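Long-range contacts in choline binding protein A (Lactobacillus salivarius str. Ren, PDB 5GT1), which probably acts at the cell surface in adhesion to intestinal epithelial cells, and includes the zinc-binding M23 peptidase-family domain described here: residues A71-H76 / G125-Y130; N91-R96 / G112-K117; D98-V103 / I140-N145. All coordinates share one frame; numbering follows the deposited sequence.

Contact 1: residues A71-H76 / G125-Y130. With ACT (acetate ion), chain C.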
ATOM      1  N   ALA A  71     -11.429   5.962  -6.230  1.00 12.14           N
ATOM      2  CA  ALA A  71     -10.090   6.523  -6.383  1.00 11.97           C
ATOM      3  C   ALA A  71      -9.201   6.093  -5.211  1.00 12.09           C
ATOM      4  O   ALA A  71      -9.613   6.165  -4.041  1.00 12.08           O
ATOM      5  CB  ALA A  71     -10.155   8.043  -6.468  1.00 11.51           C
ATOM      6  N   VAL A  72      -8.000   5.618  -5.536  1.00 11.66           N
ATOM      7  CA  VAL A  72      -6.980   5.293  -4.537  1.00 11.26           C
ATOM      8  C   VAL A  72      -6.089   6.525  -4.374  1.00 11.40           C
ATOM      9  O   VAL A  72      -5.414   6.925  -5.320  1.00 10.84           O
ATOM     10  CB  VAL A  72      -6.116   4.093  -4.982  1.00 10.89           C
ATOM     11  CG1 VAL A  72      -4.977   3.858  -3.980  1.00 11.15           C
ATOM     12  CG2 VAL A  72      -6.987   2.839  -5.128  1.00 10.60           C
ATOM     13  N   HIS A  73      -6.097   7.115  -3.177  1.00 11.95           N
ATOM     14  CA  HIS A  73      -5.357   8.359  -2.898  1.00 12.48           C
ATOM     15  C   HIS A  73      -4.011   8.060  -2.301  1.00 12.10           C
ATOM     16  O   HIS A  73      -3.903   7.220  -1.404  1.00 12.50           O
ATOM     17  CB  HIS A  73      -6.152   9.241  -1.926  1.00 13.06           C
ATOM     18  CG  HIS A  73      -7.418   9.822  -2.526  1.00 14.05           C
ATOM     19  ND1 HIS A  73      -8.577   9.123  -2.600  1.00 15.15           N
ATOM     20  CD2 HIS A  73      -7.669  11.061  -3.098  1.00 14.20           C
ATOM     21  CE1 HIS A  73      -9.531   9.887  -3.186  1.00 14.71           C
ATOM     22  NE2 HIS A  73      -8.976  11.071  -3.497  1.00 15.58           N
ATOM     23  N   ALA A  74      -2.972   8.747  -2.777  1.00 11.73           N
ATOM     24  CA  ALA A  74      -1.618   8.522  -2.294  1.00 11.49           C
ATOM     25  C   ALA A  74      -1.570   8.843  -0.806  1.00 11.29           C
ATOM     26  O   ALA A  74      -2.138   9.857  -0.358  1.00 11.62           O
ATOM     27  CB  ALA A  74      -0.631   9.387  -3.058  1.00 11.29           C
ATOM     28  N   VAL A  75      -0.905   7.980  -0.045  1.00 11.55           N
ATOM     29  CA  VAL A  75      -0.853   8.120   1.419  1.00 11.34           C
ATOM     30  C   VAL A  75       0.261   9.083   1.846  1.00 12.00           C
ATOM     31  O   VAL A  75       0.321   9.487   3.013  1.00 11.82           O
ATOM     32  CB  VAL A  75      -0.702   6.760   2.151  1.00 11.29           C
ATOM     33  CG1 VAL A  75      -1.840   5.814   1.768  1.00 11.19           C
ATOM     34  CG2 VAL A  75       0.659   6.109   1.884  1.00 10.90           C
ATOM     35  N   HIS A  76       1.118   9.443   0.890  1.00 12.34           N
ATOM     36  CA  HIS A  76       2.312  10.242   1.152  1.00 13.87           C
ATOM     37  C   HIS A  76       2.885  10.695  -0.160  1.00 14.28           C
ATOM     38  O   HIS A  76       2.709  10.024  -1.178  1.00 14.26           O
ATOM     39  CB  HIS A  76       3.345   9.387   1.897  1.00 14.23           C
ATOM     40  CG  HIS A  76       4.510  10.177   2.462  1.00 15.82           C
ATOM     41  ND1 HIS A  76       5.622  10.435   1.747  1.00 16.51           N
ATOM     42  CD2 HIS A  76       4.701  10.757   3.717  1.00 17.42           C
ATOM     43  CE1 HIS A  76       6.491  11.163   2.503  1.00 18.47           C
ATOM     44  NE2 HIS A  76       5.929  11.355   3.713  1.00 18.49           N
ATOM     45  N   GLY A 125      -2.624  12.450  -1.256  1.00 15.19           N
ATOM     46  CA  GLY A 125      -3.991  12.695  -1.742  1.00 15.10           C
ATOM     47  C   GLY A 125      -4.181  12.580  -3.248  1.00 14.53           C
ATOM     48  O   GLY A 125      -5.312  12.360  -3.698  1.00 15.41           O
ATOM     49  N   ASP A 126      -3.108  12.726  -4.033  1.00 14.71           N
ATOM     50  CA  ASP A 126      -3.176  12.529  -5.500  1.00 14.48           C
ATOM     51  C   ASP A 126      -3.688  11.114  -5.845  1.00 13.92           C
ATOM     52  O   ASP A 126      -3.341  10.135  -5.179  1.00 13.04           O
ATOM     53  CB  ASP A 126      -1.815  12.741  -6.184  1.00 15.88           C
ATOM     54  CG  ASP A 126      -1.387  14.207  -6.245  1.00 17.48           C
ATOM     55  OD1 ASP A 126      -2.162  15.110  -5.852  1.00 19.30           O
ATOM     56  OD2 ASP A 126      -0.248  14.462  -6.697  1.00 18.79           O
ATOM     57  N   VAL A 127      -4.500  11.003  -6.897  1.00 12.89           N
ATOM     58  CA  VAL A 127      -5.074   9.701  -7.238  1.00 12.74           C
ATOM     59  C   VAL A 127      -4.034   8.815  -7.928  1.00 13.11           C
ATOM     60  O   VAL A 127      -3.475   9.183  -8.977  1.00 13.77           O
ATOM     61  CB  VAL A 127      -6.352   9.851  -8.095  1.00 12.51           C
ATOM     62  CG1 VAL A 127      -6.887   8.480  -8.519  1.00 12.41           C
ATOM     63  CG2 VAL A 127      -7.421  10.606  -7.300  1.00 12.34           C
ATOM     64  N   ILE A 128      -3.764   7.659  -7.333  1.00 12.66           N
ATOM     65  CA  ILE A 128      -2.861   6.661  -7.931  1.00 13.13           C
ATOM     66  C   ILE A 128      -3.556   5.939  -9.090  1.00 12.98           C
ATOM     67  O   ILE A 128      -2.951   5.655 -10.146  1.00 13.23           O
ATOM     68  CB  ILE A 128      -2.420   5.612  -6.876  1.00 13.39           C
ATOM     69  CG1 ILE A 128      -1.664   6.296  -5.715  1.00 13.44           C
ATOM     70  CG2 ILE A 128      -1.590   4.485  -7.512  1.00 13.29           C
ATOM     71  CD1 ILE A 128      -0.400   7.016  -6.126  1.00 14.17           C
ATOM     72  N   GLY A 129      -4.830   5.643  -8.875  1.00 12.92           N
ATOM     73  CA  GLY A 129      -5.638   4.932  -9.841  1.00 12.91           C
ATOM     74  C   GLY A 129      -6.954   4.577  -9.204  1.00 12.96           C
ATOM     75  O   GLY A 129      -7.280   5.091  -8.118  1.00 13.14           O
ATOM     76  N   TYR A 130      -7.704   3.689  -9.864  1.00 12.47           N
ATOM     77  CA  TYR A 130      -9.068   3.343  -9.447  1.00 12.44           C
ATOM     78  C   TYR A 130      -9.150   1.863  -9.105  1.00 12.54           C
ATOM     79  O   TYR A 130      -8.793   1.017  -9.914  1.00 13.16           O
ATOM     80  CB  TYR A 130     -10.078   3.739 -10.546  1.00 12.37           C
ATOM     81  CG  TYR A 130     -10.112   5.235 -10.687  1.00 12.61           C
ATOM     82  CD1 TYR A 130     -11.037   5.982  -9.979  1.00 12.19           C
ATOM     83  CD2 TYR A 130      -9.138   5.911 -11.453  1.00 12.72           C
ATOM     84  CE1 TYR A 130     -11.043   7.372 -10.048  1.00 12.52           C
ATOM     85  CE2 TYR A 130      -9.137   7.304 -11.527  1.00 13.01           C
ATOM     86  CZ  TYR A 130     -10.093   8.015 -10.826  1.00 12.74           C
ATOM     87  OH  TYR A 130     -10.100   9.382 -10.890  1.00 13.39           O
TER
HETATM   88  C   ACT C 602     -12.579   8.012  -3.495  1.00 18.67           C
HETATM   89  O   ACT C 602     -12.310   9.237  -3.467  1.00 20.88           O
HETATM   90  OXT ACT C 602     -13.467   7.573  -4.257  1.00 23.41           O
HETATM   91  CH3 ACT C 602     -11.798   7.025  -2.699  1.00 17.27           C
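Ala71 begins a small two-stranded antiparallel sheet of the M23 peptidase domain, strand 71-73 against strand 127-130. Its CB packs on Tyr130 CE1 at 3.7 Å and on Val127 CG2 at 3.8 Å. Val72 faces two residues, Ile128 and Gly129, because the partner strand carries a beta bulge: Val72 N donates almost straight to Gly129 O (2.7 Å, 173° at the hydrogen), while Val72 O accepts from Ile128 N, also at 2.7 Å. The helix-like psi of Ile128, -40°, is how the backbone accommodates the extra residue of the bulge. The Val72 side chain turns to the buried side, against Tyr104 and Leu136. His73 is back on the face of Ala71, with Val127 CG2 over one side of its imidazole, and its ND1 is bonded to Pro28 O, which fixes the ring's rotation. Beyond the strand, Ala74 carries the backbone bonding on with both its polar atoms: its N donates to Asp126 O at 2.8 Å, and its O accepts from Gly125 N at the same distance. Both donors stand about 20° off the acceptor's carbonyl plane. On the buried side, Ile122 adjoins Ala74 and Ile128, whose own meeting is methyl on methyl, Ala74 CB to Ile128 CD1 at 3.9 Å.

Contact 2: residues N91-R96 / G112-K117; sequences NYVVVR and GNISVK. With EDO (1,2-ethanediol), chain D.
Val93 and Ile114 form the centre of a buried, apolar contact between strand 92-96 of the main antiparallel sheet and the loop that leads from strand 101-108 to strand 121-122. The two backbones do not pair: the CA atoms of Val93 and Ile114 are 8.0 Å apart, and side chains fill the gap.

Among the aliphatic contacts, Val93 uses both methyls. CG2 lies against both branches of Ile114, 3.6 Å from Ile114 CG2 and 3.8 Å from Ile114 CD1, as the two side chains pass antiparallel, each alongside the other's flank. The other methyl, CG1, stands opposite the backbone N (chi1 -179°) and reaches the next loop residue but one, meeting Val116 CG2 at 3.9 Å. The tip of Ile114 goes on to Asn91, its CD1 4.2 Å from Asn91 CB. Ile128 also packs on Val93, and Phe108 and Ile83 on Ile114, joining this patch to the hydrophobic interior.

Polar groups bond elsewhere. Asn91 meets Ile114 through CB, while its amide ND2 donates to Phe108 O in the neighbouring strand, so the buried N-H has a partner. Val93 bonds through its backbone to Tyr104. On the loop's outer side, Ser115 OG and O1 of a 1,2-ethanediol, probably from the crystallisation liquor, are hydrogen-bonded at 3.0 Å.

Loop residues thus divide by chemistry, Ile114 and Val116 turned to the strand and Ser115 to the surface. Cohesion across the contact therefore rests on van der Waals packing and the burial of aliphatic surface, and the loop packs against one side of the strand without extending the sheet.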
ATOM      1  N   ASN A  91      -1.272  -5.894 -10.892  1.00 17.10           N
ATOM      2  CA  ASN A  91      -0.728  -4.600 -11.329  1.00 17.23           C
ATOM      3  C   ASN A  91      -0.397  -3.723 -10.110  1.00 16.70           C
ATOM      4  O   ASN A  91      -1.248  -3.540  -9.223  1.00 16.85           O
ATOM      5  CB  ASN A  91      -1.710  -3.881 -12.265  1.00 18.42           C
ATOM      6  CG  ASN A  91      -2.014  -4.690 -13.516  1.00 20.25           C
ATOM      7  OD1 ASN A  91      -1.172  -4.812 -14.394  1.00 21.16           O
ATOM      8  ND2 ASN A  91      -3.207  -5.267 -13.580  1.00 20.08           N
ATOM      9  N   TYR A  92       0.827  -3.203 -10.057  1.00 15.65           N
ATOM     10  CA  TYR A  92       1.244  -2.407  -8.897  1.00 15.28           C
ATOM     11  C   TYR A  92       1.939  -1.101  -9.272  1.00 14.88           C
ATOM     12  O   TYR A  92       2.513  -0.976 -10.355  1.00 14.90           O
ATOM     13  CB  TYR A  92       2.122  -3.240  -7.955  1.00 15.98           C
ATOM     14  CG  TYR A  92       3.429  -3.651  -8.593  1.00 16.94           C
ATOM     15  CD1 TYR A  92       4.573  -2.863  -8.448  1.00 17.40           C
ATOM     16  CD2 TYR A  92       3.514  -4.808  -9.356  1.00 17.80           C
ATOM     17  CE1 TYR A  92       5.776  -3.218  -9.042  1.00 19.02           C
ATOM     18  CE2 TYR A  92       4.718  -5.184  -9.955  1.00 19.30           C
ATOM     19  CZ  TYR A  92       5.840  -4.380  -9.801  1.00 19.87           C
ATOM     20  OH  TYR A  92       7.035  -4.727 -10.390  1.00 20.92           O
ATOM     21  N   VAL A  93       1.900  -0.136  -8.357  1.00 13.72           N
ATOM     22  CA  VAL A  93       2.584   1.137  -8.522  1.00 13.14           C
ATOM     23  C   VAL A  93       3.516   1.312  -7.339  1.00 13.07           C
ATOM     24  O   VAL A  93       3.107   1.083  -6.197  1.00 12.50           O
ATOM     25  CB  VAL A  93       1.578   2.300  -8.515  1.00 12.99           C
ATOM     26  CG1 VAL A  93       2.284   3.636  -8.712  1.00 12.75           C
ATOM     27  CG2 VAL A  93       0.523   2.076  -9.577  1.00 13.44           C
ATOM     28  N   VAL A  94       4.763   1.694  -7.618  1.00 13.38           N
ATOM     29  CA  VAL A  94       5.762   1.978  -6.589  1.00 13.80           C
ATOM     30  C   VAL A  94       6.055   3.485  -6.567  1.00 14.62           C
ATOM     31  O   VAL A  94       6.348   4.098  -7.608  1.00 15.43           O
ATOM     32  CB  VAL A  94       7.070   1.173  -6.825  1.00 14.20           C
ATOM     33  CG1 VAL A  94       8.081   1.410  -5.695  1.00 14.22           C
ATOM     34  CG2 VAL A  94       6.744  -0.315  -6.968  1.00 13.90           C
ATOM     35  N   VAL A  95       5.929   4.079  -5.385  1.00 14.48           N
ATOM     36  CA  VAL A  95       6.225   5.488  -5.157  1.00 15.07           C
ATOM     37  C   VAL A  95       7.339   5.569  -4.112  1.00 15.88           C
ATOM     38  O   VAL A  95       7.268   4.912  -3.072  1.00 15.32           O
ATOM     39  CB  VAL A  95       4.978   6.259  -4.649  1.00 14.86           C
ATOM     40  CG1 VAL A  95       5.331   7.709  -4.333  1.00 15.12           C
ATOM     41  CG2 VAL A  95       3.846   6.208  -5.671  1.00 14.30           C
ATOM     42  N   ARG A  96       8.371   6.368  -4.395  1.00 16.98           N
ATOM     43  CA  ARG A  96       9.511   6.512  -3.483  1.00 18.50           C
ATOM     44  C   ARG A  96       9.579   7.932  -2.971  1.00 19.08           C
ATOM     45  O   ARG A  96       9.558   8.864  -3.762  1.00 19.30           O
ATOM     46  CB  ARG A  96      10.828   6.151  -4.188  1.00 18.91           C
ATOM     47  CG  ARG A  96      12.083   6.408  -3.351  1.00 21.02           C
ATOM     48  CD  ARG A  96      12.329   5.332  -2.302  1.00 21.65           C
ATOM     49  NE  ARG A  96      13.274   5.786  -1.273  1.00 24.31           N
ATOM     50  CZ  ARG A  96      13.573   5.122  -0.155  1.00 25.11           C
ATOM     51  NH1 ARG A  96      13.005   3.948   0.120  1.00 24.57           N
ATOM     52  NH2 ARG A  96      14.452   5.643   0.704  1.00 25.97           N
ATOM     53  N   GLY A 112      -4.687   0.037 -17.217  1.00 20.05           N
ATOM     54  CA  GLY A 112      -5.530   1.171 -17.582  1.00 20.47           C
ATOM     55  C   GLY A 112      -6.223   1.788 -16.377  1.00 19.81           C
ATOM     56  O   GLY A 112      -6.622   2.939 -16.436  1.00 20.54           O
ATOM     57  N   ASN A 113      -6.348   1.035 -15.281  1.00 19.02           N
ATOM     58  CA  ASN A 113      -6.905   1.582 -14.032  1.00 19.26           C
ATOM     59  C   ASN A 113      -5.918   2.429 -13.235  1.00 18.72           C
ATOM     60  O   ASN A 113      -6.292   3.046 -12.232  1.00 19.34           O
ATOM     61  CB  ASN A 113      -7.511   0.482 -13.150  1.00 19.40           C
ATOM     62  CG  ASN A 113      -8.957   0.203 -13.489  1.00 20.74           C
ATOM     63  OD1 ASN A 113      -9.850   0.325 -12.646  1.00 22.40           O
ATOM     64  ND2 ASN A 113      -9.203  -0.139 -14.731  1.00 20.89           N
ATOM     65  N   ILE A 114      -4.670   2.483 -13.688  1.00 18.09           N
ATOM     66  CA  ILE A 114      -3.659   3.295 -13.014  1.00 17.62           C
ATOM     67  C   ILE A 114      -3.602   4.673 -13.677  1.00 18.29           C
ATOM     68  O   ILE A 114      -3.569   4.772 -14.906  1.00 18.33           O
ATOM     69  CB  ILE A 114      -2.288   2.581 -12.981  1.00 16.68           C
ATOM     70  CG1 ILE A 114      -2.421   1.264 -12.180  1.00 16.07           C
ATOM     71  CG2 ILE A 114      -1.222   3.511 -12.409  1.00 15.80           C
ATOM     72  CD1 ILE A 114      -1.296   0.254 -12.339  1.00 16.08           C
ATOM     73  N   SER A 115      -3.607   5.725 -12.859  1.00 18.45           N
ATOM     74  CA  SER A 115      -3.714   7.105 -13.336  1.00 19.15           C
ATOM     75  C   SER A 115      -2.369   7.807 -13.461  1.00 20.06           C
ATOM     76  O   SER A 115      -2.271   8.835 -14.146  1.00 22.62           O
ATOM     77  CB  SER A 115      -4.582   7.925 -12.387  1.00 19.48           C
ATOM     78  OG  SER A 115      -5.880   7.383 -12.315  1.00 20.48           O
ATOM     79  N   VAL A 116      -1.353   7.281 -12.778  1.00 18.43           N
ATOM     80  CA  VAL A 116      -0.048   7.931 -12.712  1.00 18.00           C
ATOM     81  C   VAL A 116       0.912   7.266 -13.710  1.00 18.51           C
ATOM     82  O   VAL A 116       0.627   6.184 -14.191  1.00 19.51           O
ATOM     83  CB  VAL A 116       0.532   7.919 -11.269  1.00 17.24           C
ATOM     84  CG1 VAL A 116      -0.329   8.774 -10.333  1.00 16.58           C
ATOM     85  CG2 VAL A 116       0.638   6.494 -10.739  1.00 16.12           C
ATOM     86  N   LYS A 117       2.018   7.939 -14.020  1.00 19.35           N
ATOM     87  CA  LYS A 117       3.062   7.424 -14.918  1.00 20.34           C
ATOM     88  C   LYS A 117       4.399   7.459 -14.197  1.00 20.21           C
ATOM     89  O   LYS A 117       4.631   8.327 -13.349  1.00 20.64           O
ATOM     90  CB  LYS A 117       3.168   8.297 -16.176  1.00 20.62           C
ATOM     91  CG  LYS A 117       1.839   8.593 -16.864  1.00 22.16           C
ATOM     92  CD  LYS A 117       1.516   7.577 -17.953  1.00 25.14           C
TER
HETATM   93  C1  EDO D 603      -6.685   7.435 -16.136  1.00 45.23           C
HETATM   94  O1  EDO D 603      -7.065   8.162 -14.961  1.00 45.72           O
HETATM   95  C2  EDO D 603      -6.695   5.952 -15.807  1.00 44.87           C
HETATM   96  O2  EDO D 603      -7.766   5.690 -14.883  1.00 46.29           O

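Contact 3: residues D98-V103 / I140-N145; sequences DEYTFV and ITRETN
Thr101 and Thr141 form a hydrogen-bonded antiparallel pair joining strand 101-108 to the end of strand 135-141 in the main sheet of the M23 peptidase domain. Thr101 N donates to Thr141 O at 2.7 Å, nearly straight (173° at the hydrogen), and Thr141 N returns a bond to Thr101 O at 3.0 Å. The hydroxyl of Thr101 adds a third link past the strand end, giving its proton to Glu143 O at 2.7 Å. The same OG1 accepts from Arg96 NH1 and from a water at 2.9 Å that also bonds Thr144 O, so three partners hold this hydroxyl. Thr141 OG1 accepts from Glu143 N in an ST turn and is also bonded to Thr159 O, turning the chain toward Asn145, the N-cap of helix 146-151.

Nearer solvent, Glu99 and Arg142 run side by side and form a salt bridge from OE1 to NH1; the modelled length, 2.4 Å, is too short to be trusted. Tyr100 lies alongside the same arginine, with CE1 over the centre of the guanidinium and the two planes 43° apart. Leu166 of helix 163-173 also adjoins the ring.

Farther in, Ile140 spans two aromatic side chains. Its CG2 touches Tyr100 CD1 at 3.8 Å. With CG1 lying opposite the carbonyl carbon (chi1 -57°), the other branch runs beside Phe102, whose CD1 is 3.7 Å from Ile140 CG1.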
ATOM      1  N   ASP A  98      11.653  10.393   0.321  1.00 26.19           N
ATOM      2  CA  ASP A  98      13.031  10.467   0.826  1.00 28.79           C
ATOM      3  C   ASP A  98      13.407   9.244   1.655  1.00 28.17           C
ATOM      4  O   ASP A  98      14.519   8.721   1.549  1.00 28.29           O
ATOM      5  CB  ASP A  98      13.237  11.745   1.636  1.00 33.86           C
ATOM      6  CG  ASP A  98      13.626  12.927   0.759  1.00 40.00           C
ATOM      7  OD1 ASP A  98      13.128  14.053   1.013  1.00 42.53           O
ATOM      8  OD2 ASP A  98      14.428  12.722  -0.189  1.00 43.95           O
ATOM      9  N   GLU A  99      12.451   8.773   2.448  1.00 25.61           N
ATOM     10  CA  GLU A  99      12.674   7.743   3.446  1.00 24.90           C
ATOM     11  C   GLU A  99      12.029   6.396   3.076  1.00 22.69           C
ATOM     12  O   GLU A  99      12.512   5.334   3.480  1.00 21.04           O
ATOM     13  CB  GLU A  99      12.092   8.254   4.767  1.00 29.33           C
ATOM     14  CG  GLU A  99      12.713   7.699   6.034  1.00 35.89           C
ATOM     15  CD  GLU A  99      12.219   8.398   7.306  1.00 39.28           C
ATOM     16  OE1 GLU A  99      12.558   7.922   8.411  1.00 43.58           O
ATOM     17  OE2 GLU A  99      11.496   9.418   7.223  1.00 41.57           O
ATOM     18  N   TYR A 100      10.949   6.434   2.299  1.00 20.13           N
ATOM     19  CA  TYR A 100      10.108   5.233   2.146  1.00 18.97           C
ATOM     20  C   TYR A 100       9.797   4.836   0.719  1.00 18.47           C
ATOM     21  O   TYR A 100       9.688   5.684  -0.171  1.00 19.30           O
ATOM     22  CB  TYR A 100       8.781   5.416   2.894  1.00 18.18           C
ATOM     23  CG  TYR A 100       8.897   5.621   4.390  1.00 19.09           C
ATOM     24  CD1 TYR A 100       9.244   4.563   5.238  1.00 18.59           C
ATOM     25  CD2 TYR A 100       8.618   6.870   4.962  1.00 19.08           C
ATOM     26  CE1 TYR A 100       9.330   4.756   6.617  1.00 18.90           C
ATOM     27  CE2 TYR A 100       8.695   7.069   6.336  1.00 19.28           C
ATOM     28  CZ  TYR A 100       9.051   6.012   7.155  1.00 19.09           C
ATOM     29  OH  TYR A 100       9.127   6.209   8.513  1.00 20.02           O
ATOM     30  N   THR A 101       9.628   3.531   0.523  1.00 17.42           N
ATOM     31  CA  THR A 101       9.045   2.996  -0.695  1.00 16.01           C
ATOM     32  C   THR A 101       7.627   2.521  -0.378  1.00 15.09           C
ATOM     33  O   THR A 101       7.423   1.705   0.537  1.00 14.45           O
ATOM     34  CB  THR A 101       9.873   1.811  -1.216  1.00 17.03           C
ATOM     35  OG1 THR A 101      11.236   2.227  -1.417  1.00 17.14           O
ATOM     36  CG2 THR A 101       9.289   1.282  -2.524  1.00 16.79           C
ATOM     37  N   PHE A 102       6.656   3.047  -1.126  1.00 13.93           N
ATOM     38  CA  PHE A 102       5.247   2.678  -0.997  1.00 13.53           C
ATOM     39  C   PHE A 102       4.860   1.799  -2.177  1.00 13.20           C
ATOM     40  O   PHE A 102       5.137   2.149  -3.326  1.00 13.52           O
ATOM     41  CB  PHE A 102       4.382   3.950  -0.997  1.00 13.81           C
ATOM     42  CG  PHE A 102       4.746   4.940   0.088  1.00 13.98           C
ATOM     43  CD1 PHE A 102       4.067   4.940   1.304  1.00 13.92           C
ATOM     44  CD2 PHE A 102       5.752   5.902  -0.123  1.00 13.83           C
ATOM     45  CE1 PHE A 102       4.405   5.855   2.303  1.00 14.20           C
ATOM     46  CE2 PHE A 102       6.092   6.808   0.861  1.00 13.56           C
ATOM     47  CZ  PHE A 102       5.421   6.791   2.073  1.00 14.14           C
ATOM     48  N   VAL A 103       4.229   0.664  -1.904  1.00 12.21           N
ATOM     49  CA  VAL A 103       3.731  -0.209  -2.973  1.00 11.70           C
ATOM     50  C   VAL A 103       2.200  -0.260  -2.926  1.00 11.16           C
ATOM     51  O   VAL A 103       1.622  -0.649  -1.910  1.00 10.96           O
ATOM     52  CB  VAL A 103       4.330  -1.630  -2.864  1.00 11.51           C
ATOM     53  CG1 VAL A 103       3.895  -2.496  -4.050  1.00 11.04           C
ATOM     54  CG2 VAL A 103       5.852  -1.541  -2.776  1.00 11.97           C
ATOM     55  N   ILE A 140       4.707  -0.775   2.790  1.00 12.06           N
ATOM     56  CA  ILE A 140       5.677   0.287   3.029  1.00 12.95           C
ATOM     57  C   ILE A 140       6.991  -0.317   3.528  1.00 13.32           C
ATOM     58  O   ILE A 140       6.981  -1.152   4.438  1.00 12.80           O
ATOM     59  CB  ILE A 140       5.152   1.347   4.038  1.00 13.17           C
ATOM     60  CG1 ILE A 140       3.823   1.950   3.542  1.00 13.40           C
ATOM     61  CG2 ILE A 140       6.193   2.462   4.206  1.00 13.51           C
ATOM     62  CD1 ILE A 140       3.186   2.935   4.514  1.00 14.28           C
ATOM     63  N   THR A 141       8.110   0.118   2.939  1.00 14.29           N
ATOM     64  CA  THR A 141       9.436  -0.379   3.324  1.00 15.65           C
ATOM     65  C   THR A 141      10.442   0.745   3.220  1.00 16.89           C
ATOM     66  O   THR A 141      10.292   1.641   2.383  1.00 16.38           O
ATOM     67  CB  THR A 141       9.874  -1.601   2.452  1.00 16.10           C
ATOM     68  OG1 THR A 141      11.178  -2.061   2.856  1.00 17.02           O
ATOM     69  CG2 THR A 141       9.928  -1.247   0.958  1.00 15.95           C
ATOM     70  N   ARG A 142      11.480   0.730   4.059  1.00 18.16           N
ATOM     71  CA  ARG A 142      12.589   1.677   3.819  1.00 20.44           C
ATOM     72  C   ARG A 142      13.502   1.206   2.688  1.00 21.60           C
ATOM     73  O   ARG A 142      14.240   2.017   2.100  1.00 22.04           O
ATOM     74  CB  ARG A 142      13.405   1.942   5.084  1.00 21.59           C
ATOM     75  CG  ARG A 142      12.661   2.776   6.105  1.00 23.23           C
ATOM     76  CD  ARG A 142      13.549   3.071   7.296  1.00 25.99           C
ATOM     77  NE  ARG A 142      12.721   3.284   8.476  1.00 30.46           N
ATOM     78  CZ  ARG A 142      12.388   4.478   8.944  1.00 33.90           C
ATOM     79  NH1 ARG A 142      12.832   5.571   8.336  1.00 35.94           N
ATOM     80  NH2 ARG A 142      11.626   4.578  10.026  1.00 33.28           N
ATOM     81  N   GLU A 143      13.445  -0.094   2.383  1.00 22.96           N
ATOM     82  CA  GLU A 143      14.272  -0.692   1.322  1.00 24.74           C
ATOM     83  C   GLU A 143      14.051   0.029  -0.003  1.00 26.56           C
ATOM     84  O   GLU A 143      12.920   0.353  -0.387  1.00 24.78           O
ATOM     85  CB  GLU A 143      14.004  -2.199   1.188  1.00 27.01           C
ATOM     86  CG  GLU A 143      14.757  -2.914   0.061  1.00 30.79           C
ATOM     87  CD  GLU A 143      16.274  -2.838   0.204  1.00 34.67           C
ATOM     88  OE1 GLU A 143      16.794  -3.370   1.215  1.00 34.93           O
ATOM     89  OE2 GLU A 143      16.938  -2.232  -0.685  1.00 34.54           O
ATOM     90  N   THR A 144      15.159   0.260  -0.696  1.00 25.43           N
ATOM     91  CA  THR A 144      15.195   1.063  -1.882  1.00 26.86           C
ATOM     92  C   THR A 144      15.033   0.159  -3.125  1.00 26.49           C
ATOM     93  O   THR A 144      14.467   0.564  -4.136  1.00 25.56           O
ATOM     94  CB  THR A 144      16.497   1.902  -1.834  1.00 29.96           C
ATOM     95  OG1 THR A 144      16.192   3.291  -1.984  1.00 32.55           O
ATOM     96  CG2 THR A 144      17.517   1.449  -2.834  1.00 30.96           C
ATOM     97  N   ASN A 145      15.493  -1.085  -3.011  1.00 26.96           N
ATOM     98  CA  ASN A 145      15.346  -2.098  -4.056  1.00 27.74           C
ATOM     99  C   ASN A 145      14.030  -2.822  -3.810  1.00 26.76           C
ATOM    100  O   ASN A 145      13.952  -3.679  -2.932  1.00 26.57           O
ATOM    101  CB  ASN A 145      16.525  -3.081  -3.981  1.00 29.34           C
ATOM    102  CG  ASN A 145      16.484  -4.161  -5.053  1.00 30.42           C
ATOM    103  OD1 ASN A 145      15.466  -4.397  -5.703  1.00 31.52           O
ATOM    104  ND2 ASN A 145      17.619  -4.829  -5.242  1.00 31.28           N
TER
HETATM  105  O   HOH W   1      15.300   4.889   3.456  1.00 39.35           O
HETATM  106  O   HOH W   2      12.422   2.399  -4.032  1.00 31.57           O

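All three contacts lie in the M23 peptidase-family domain. Along the chain, contact 2 is nested in the loop closed by contact 1, whereas contact 3 alternates with both. Contacts 1 and 2 are neighbours, their centres about 9 Å apart, and the loop 112-117 joins strand 127-130 through probable backbone bonds of Ile128 with Ser115 and Tyr130 with Asn113. Contact 3 is about 17 Å from the centre of contact 1 and 15 Å from that of contact 2, but strands 92-96 and 101-108 pair in one sheet. That sheet also includes strands 56-63 and 135-141, which carry the zinc ligands His57, Asp61 and His137; the contacts' nearest side chains stay about 11 to 13 Å from the zinc.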